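PDB 3OQQ: putative lipoprotein from Bacteroides ovatus, which is of unknown function but is probably extracellular and binds calcium ions in a largely beta-sheet structure. Local coordinates for residues A[127-138]-A[382-393]. Residues are numbered along the deposited sequence; the frame is centred on the assembly and turned at random.
Sequences GVVMFEDGWPIQ and STWGVKLPVGTR. With CA (calcium ion), chain C.
An antiparallel strand pair leads into a tryptophan pocket beside a calcium site, with the indole of W384 clasped by the loop 132-138. W135 packs against one face of this indole: its CB sits 3.6 Å from the centroid of the five-membered ring, almost on the ring normal, and the edge of its own five-membered ring, at CD1, points at the face of the W384 six-membered ring, planes at 90°. Across the opposite face the carboxamide of Q138 lies stacked, only 9° from parallel. That amide is pinned at both ends: Q138 OE1 accepts from S382 OG (2.8 Å) and Q138 NE2 donates to T383 O (2.6 Å). At the edge of the indole, W384 NE1 donates in its ring plane to I137 O at 3.0 Å, reaching that oxygen from above the carbonyl plane. A leucine in place of W384 would probably leave I137 O without this donor and open a gap between W135 and Q138. The end of strand 122-131, bonded along its other edge to strand 150-161, forms a beta ladder with strand 385-388: V128 pairs with L388 and M130 with V386, both hydrogen-bonded, and E132 N continues it to W384 O at 2.7 Å. Selenomethionine M130 lays SE against L388 CD1 (3.9 Å). E132 bends at chi2 (-57°), carrying both carboxylate oxygens to calcium, a site shared with D146 and D149; F147 N also hydrogen-bonds to E132 OE2.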
loop_
_atom_site.group_PDB
_atom_site.type_symbol
_atom_site.label_atom_id
_atom_site.label_comp_id
_atom_site.label_asym_id
_atom_site.label_seq_id
_atom_site.Cartn_x
_atom_site.Cartn_y
_atom_site.Cartn_z
ATOM N N GLY A 127 4.327 0.472 -0.877
ATOM C CA GLY A 127 4.798 -0.817 -1.348
ATOM C C GLY A 127 4.205 -1.152 -2.699
ATOM O O GLY A 127 3.489 -0.347 -3.301
ATOM N N VAL A 128 4.510 -2.340 -3.183
ATOM C CA VAL A 128 3.962 -2.840 -4.441
ATOM C C VAL A 128 3.285 -4.156 -4.134
ATOM O O VAL A 128 3.839 -4.989 -3.415
ATOM C CB VAL A 128 4.971 -2.935 -5.637
ATOM C CG1 VAL A 128 6.054 -4.001 -5.409
ATOM C CG2 VAL A 128 4.216 -3.170 -6.958
ATOM N N VAL A 129 2.072 -4.316 -4.642
ATOM C CA VAL A 129 1.302 -5.526 -4.423
ATOM C C VAL A 129 1.347 -6.324 -5.701
ATOM O O VAL A 129 1.105 -5.786 -6.788
ATOM C CB VAL A 129 -0.140 -5.243 -3.954
ATOM C CG1 VAL A 129 -0.921 -6.539 -3.814
ATOM C CG2 VAL A 129 -0.143 -4.487 -2.635
HETATM N N MSE A 130 1.664 -7.612 -5.567
HETATM C CA MSE A 130 1.750 -8.515 -6.707
HETATM C C MSE A 130 0.878 -9.696 -6.478
HETATM O O MSE A 130 1.104 -10.433 -5.535
HETATM C CB MSE A 130 3.203 -8.942 -6.953
HETATM C CG MSE A 130 4.070 -7.781 -7.356
HETATM SE SE MSE A 130 5.774 -8.410 -8.004
HETATM C CE MSE A 130 6.638 -6.693 -8.066
ATOM N N PHE A 131 -0.090 -9.910 -7.381
ATOM C CA PHE A 131 -1.043 -11.006 -7.250
ATOM C C PHE A 131 -0.987 -11.993 -8.373
ATOM O O PHE A 131 -0.697 -11.626 -9.507
ATOM C CB PHE A 131 -2.475 -10.447 -7.214
ATOM C CG PHE A 131 -2.996 -10.209 -5.841
ATOM C CD1 PHE A 131 -3.432 -11.273 -5.048
ATOM C CD2 PHE A 131 -3.093 -8.918 -5.332
ATOM C CE1 PHE A 131 -3.942 -11.043 -3.771
ATOM C CE2 PHE A 131 -3.572 -8.698 -4.035
ATOM C CZ PHE A 131 -4.000 -9.757 -3.272
ATOM N N GLU A 132 -1.340 -13.246 -8.043
ATOM C CA GLU A 132 -1.620 -14.378 -8.924
ATOM C C GLU A 132 -3.147 -14.422 -9.042
ATOM O O GLU A 132 -3.833 -14.170 -8.054
ATOM C CB GLU A 132 -1.024 -15.689 -8.376
ATOM C CG GLU A 132 0.346 -16.016 -8.970
ATOM C CD GLU A 132 0.339 -16.118 -10.484
ATOM O OE1 GLU A 132 -0.360 -17.017 -11.001
ATOM O OE2 GLU A 132 1.001 -15.294 -11.159
ATOM N N ASP A 133 -3.683 -14.702 -10.222
ATOM C CA ASP A 133 -5.125 -14.668 -10.453
ATOM C C ASP A 133 -5.813 -16.030 -10.483
ATOM O O ASP A 133 -7.002 -16.093 -10.780
ATOM C CB ASP A 133 -5.405 -13.952 -11.795
ATOM C CG ASP A 133 -4.742 -14.555 -13.031
ATOM O OD1 ASP A 133 -4.378 -15.761 -12.998
ATOM O OD2 ASP A 133 -4.523 -13.809 -14.006
ATOM N N GLY A 134 -5.073 -17.098 -10.249
ATOM C CA GLY A 134 -5.578 -18.455 -10.418
ATOM C C GLY A 134 -6.247 -19.138 -9.253
ATOM O O GLY A 134 -6.799 -20.225 -9.457
ATOM N N TRP A 135 -6.201 -18.544 -8.032
ATOM C CA TRP A 135 -6.828 -19.117 -6.831
ATOM C C TRP A 135 -8.216 -19.707 -7.171
ATOM O O TRP A 135 -8.986 -19.027 -7.843
ATOM C CB TRP A 135 -6.946 -18.044 -5.704
ATOM C CG TRP A 135 -7.651 -18.535 -4.477
ATOM C CD1 TRP A 135 -7.120 -19.325 -3.491
ATOM C CD2 TRP A 135 -9.061 -18.448 -4.208
ATOM N NE1 TRP A 135 -8.103 -19.671 -2.583
ATOM C CE2 TRP A 135 -9.302 -19.145 -3.003
ATOM C CE3 TRP A 135 -10.131 -17.770 -4.821
ATOM C CZ2 TRP A 135 -10.582 -19.228 -2.431
ATOM C CZ3 TRP A 135 -11.401 -17.861 -4.261
ATOM C CH2 TRP A 135 -11.616 -18.580 -3.079
ATOM N N PRO A 136 -8.572 -20.963 -6.784
ATOM C CA PRO A 136 -7.851 -21.889 -5.900
ATOM C C PRO A 136 -6.828 -22.798 -6.600
ATOM O O PRO A 136 -6.359 -23.730 -5.966
ATOM C CB PRO A 136 -8.999 -22.700 -5.280
ATOM C CG PRO A 136 -9.991 -22.792 -6.376
ATOM C CD PRO A 136 -9.929 -21.470 -7.083
ATOM N N ILE A 137 -6.442 -22.505 -7.861
ATOM C CA ILE A 137 -5.456 -23.291 -8.606
ATOM C C ILE A 137 -4.074 -22.628 -8.513
ATOM O O ILE A 137 -3.967 -21.397 -8.613
ATOM C CB ILE A 137 -5.891 -23.504 -10.086
ATOM C CG1 ILE A 137 -7.251 -24.238 -10.155
ATOM C CG2 ILE A 137 -4.792 -24.274 -10.900
ATOM C CD1 ILE A 137 -7.918 -24.168 -11.492
ATOM N N GLN A 138 -3.032 -23.449 -8.337
ATOM C CA GLN A 138 -1.635 -23.013 -8.233
ATOM C C GLN A 138 -0.679 -24.154 -8.514
ATOM O O GLN A 138 -0.995 -25.303 -8.206
ATOM C CB GLN A 138 -1.347 -22.480 -6.829
ATOM C CG GLN A 138 -0.366 -21.303 -6.807
ATOM C CD GLN A 138 -0.277 -20.645 -5.441
ATOM O OE1 GLN A 138 -0.532 -21.259 -4.407
ATOM N NE2 GLN A 138 0.183 -19.411 -5.401
ATOM N N SER A 382 1.344 -21.795 0.877
ATOM C CA SER A 382 1.494 -20.930 -0.294
ATOM C C SER A 382 0.722 -19.636 -0.156
ATOM O O SER A 382 -0.121 -19.496 0.731
ATOM C CB SER A 382 1.008 -21.641 -1.552
ATOM O OG SER A 382 -0.406 -21.622 -1.649
ATOM N N THR A 383 1.007 -18.703 -1.060
ATOM C CA THR A 383 0.269 -17.455 -1.184
ATOM C C THR A 383 -0.007 -17.179 -2.665
ATOM O O THR A 383 0.731 -17.652 -3.533
ATOM C CB THR A 383 0.978 -16.265 -0.495
ATOM O OG1 THR A 383 0.079 -15.148 -0.529
ATOM C CG2 THR A 383 2.300 -15.889 -1.164
ATOM N N TRP A 384 -1.089 -16.421 -2.933
ATOM C CA TRP A 384 -1.468 -15.958 -4.260
ATOM C C TRP A 384 -1.171 -14.458 -4.376
ATOM O O TRP A 384 -1.482 -13.869 -5.393
ATOM C CB TRP A 384 -2.954 -16.238 -4.576
ATOM C CG TRP A 384 -3.212 -17.624 -5.073
ATOM C CD1 TRP A 384 -3.258 -18.041 -6.374
ATOM C CD2 TRP A 384 -3.428 -18.797 -4.264
ATOM N NE1 TRP A 384 -3.506 -19.400 -6.426
ATOM C CE2 TRP A 384 -3.636 -19.884 -5.148
ATOM C CE3 TRP A 384 -3.441 -19.036 -2.874
ATOM C CZ2 TRP A 384 -3.910 -21.171 -4.692
ATOM C CZ3 TRP A 384 -3.715 -20.315 -2.424
ATOM C CH2 TRP A 384 -3.933 -21.368 -3.328
ATOM N N GLY A 385 -0.565 -13.874 -3.342
ATOM C CA GLY A 385 -0.197 -12.462 -3.337
ATOM C C GLY A 385 0.899 -12.110 -2.353
ATOM O O GLY A 385 0.967 -12.677 -1.259
ATOM N N VAL A 386 1.735 -11.125 -2.720
ATOM C CA VAL A 386 2.828 -10.625 -1.877
ATOM C C VAL A 386 2.838 -9.088 -1.882
ATOM O O VAL A 386 2.444 -8.458 -2.862
ATOM C CB VAL A 386 4.220 -11.213 -2.269
ATOM C CG1 VAL A 386 4.321 -12.693 -1.900
ATOM C CG2 VAL A 386 4.540 -11.004 -3.750
ATOM N N LYS A 387 3.254 -8.496 -0.763
ATOM C CA LYS A 387 3.352 -7.049 -0.603
ATOM C C LYS A 387 4.820 -6.737 -0.364
ATOM O O LYS A 387 5.432 -7.205 0.609
ATOM C CB LYS A 387 2.454 -6.572 0.536
ATOM C CG LYS A 387 2.361 -5.057 0.658
ATOM C CD LYS A 387 1.270 -4.712 1.666
ATOM C CE LYS A 387 1.749 -4.694 3.092
ATOM N NZ LYS A 387 0.656 -4.296 4.017
ATOM N N LEU A 388 5.390 -5.972 -1.292
ATOM C CA LEU A 388 6.829 -5.744 -1.370
ATOM C C LEU A 388 7.246 -4.274 -1.301
ATOM O O LEU A 388 6.420 -3.408 -1.586
ATOM C CB LEU A 388 7.286 -6.331 -2.748
ATOM C CG LEU A 388 6.783 -7.750 -3.114
ATOM C CD1 LEU A 388 7.304 -8.189 -4.440
ATOM C CD2 LEU A 388 7.199 -8.792 -2.070
ATOM N N PRO A 389 8.553 -3.966 -1.072
ATOM C CA PRO A 389 9.007 -2.560 -1.179
ATOM C C PRO A 389 8.612 -1.986 -2.535
ATOM O O PRO A 389 8.608 -2.709 -3.541
ATOM C CB PRO A 389 10.520 -2.683 -0.998
ATOM C CG PRO A 389 10.668 -3.882 -0.109
ATOM C CD PRO A 389 9.696 -4.850 -0.712
ATOM N N VAL A 390 8.211 -0.720 -2.554
ATOM C CA VAL A 390 7.579 -0.064 -3.716
ATOM C C VAL A 390 8.429 -0.148 -5.004
ATOM O O VAL A 390 7.864 -0.359 -6.078
ATOM C CB VAL A 390 7.102 1.382 -3.416
ATOM C CG1 VAL A 390 8.272 2.318 -3.098
ATOM C CG2 VAL A 390 6.214 1.922 -4.544
ATOM N N GLY A 391 9.743 -0.078 -4.879
ATOM C CA GLY A 391 10.620 -0.172 -6.048
ATOM C C GLY A 391 10.758 -1.550 -6.674
ATOM O O GLY A 391 11.393 -1.668 -7.720
ATOM N N THR A 392 10.186 -2.613 -6.056
ATOM C CA THR A 392 10.370 -3.980 -6.574
ATOM C C THR A 392 9.715 -4.139 -7.935
ATOM O O THR A 392 8.521 -3.829 -8.110
ATOM C CB THR A 392 9.887 -5.036 -5.593
ATOM O OG1 THR A 392 10.431 -4.741 -4.311
ATOM C CG2 THR A 392 10.277 -6.467 -6.024
ATOM N N ARG A 393 10.525 -4.615 -8.900
ATOM C CA ARG A 393 10.106 -4.834 -10.296
ATOM C C ARG A 393 9.338 -6.136 -10.456
ATOM O O ARG A 393 9.688 -7.131 -9.816
ATOM C CB ARG A 393 11.344 -4.872 -11.211
ATOM C CG ARG A 393 12.025 -3.512 -11.297
ATOM C CD ARG A 393 13.496 -3.719 -11.316
ATOM N NE ARG A 393 14.255 -2.470 -11.310
ATOM C CZ ARG A 393 14.622 -1.817 -10.215
ATOM N NH1 ARG A 393 14.234 -2.239 -9.023
ATOM N NH2 ARG A 393 15.377 -0.735 -10.307
HETATM CA CA CA C . 0.226 -15.886 -13.126
HETATM O O HOH W 1 -1.698 -17.200 -13.626
HETATM O O HOH W 2 -0.169 -15.794 -15.451
HETATM O O HOH W 3 1.706 -17.776 -13.418
#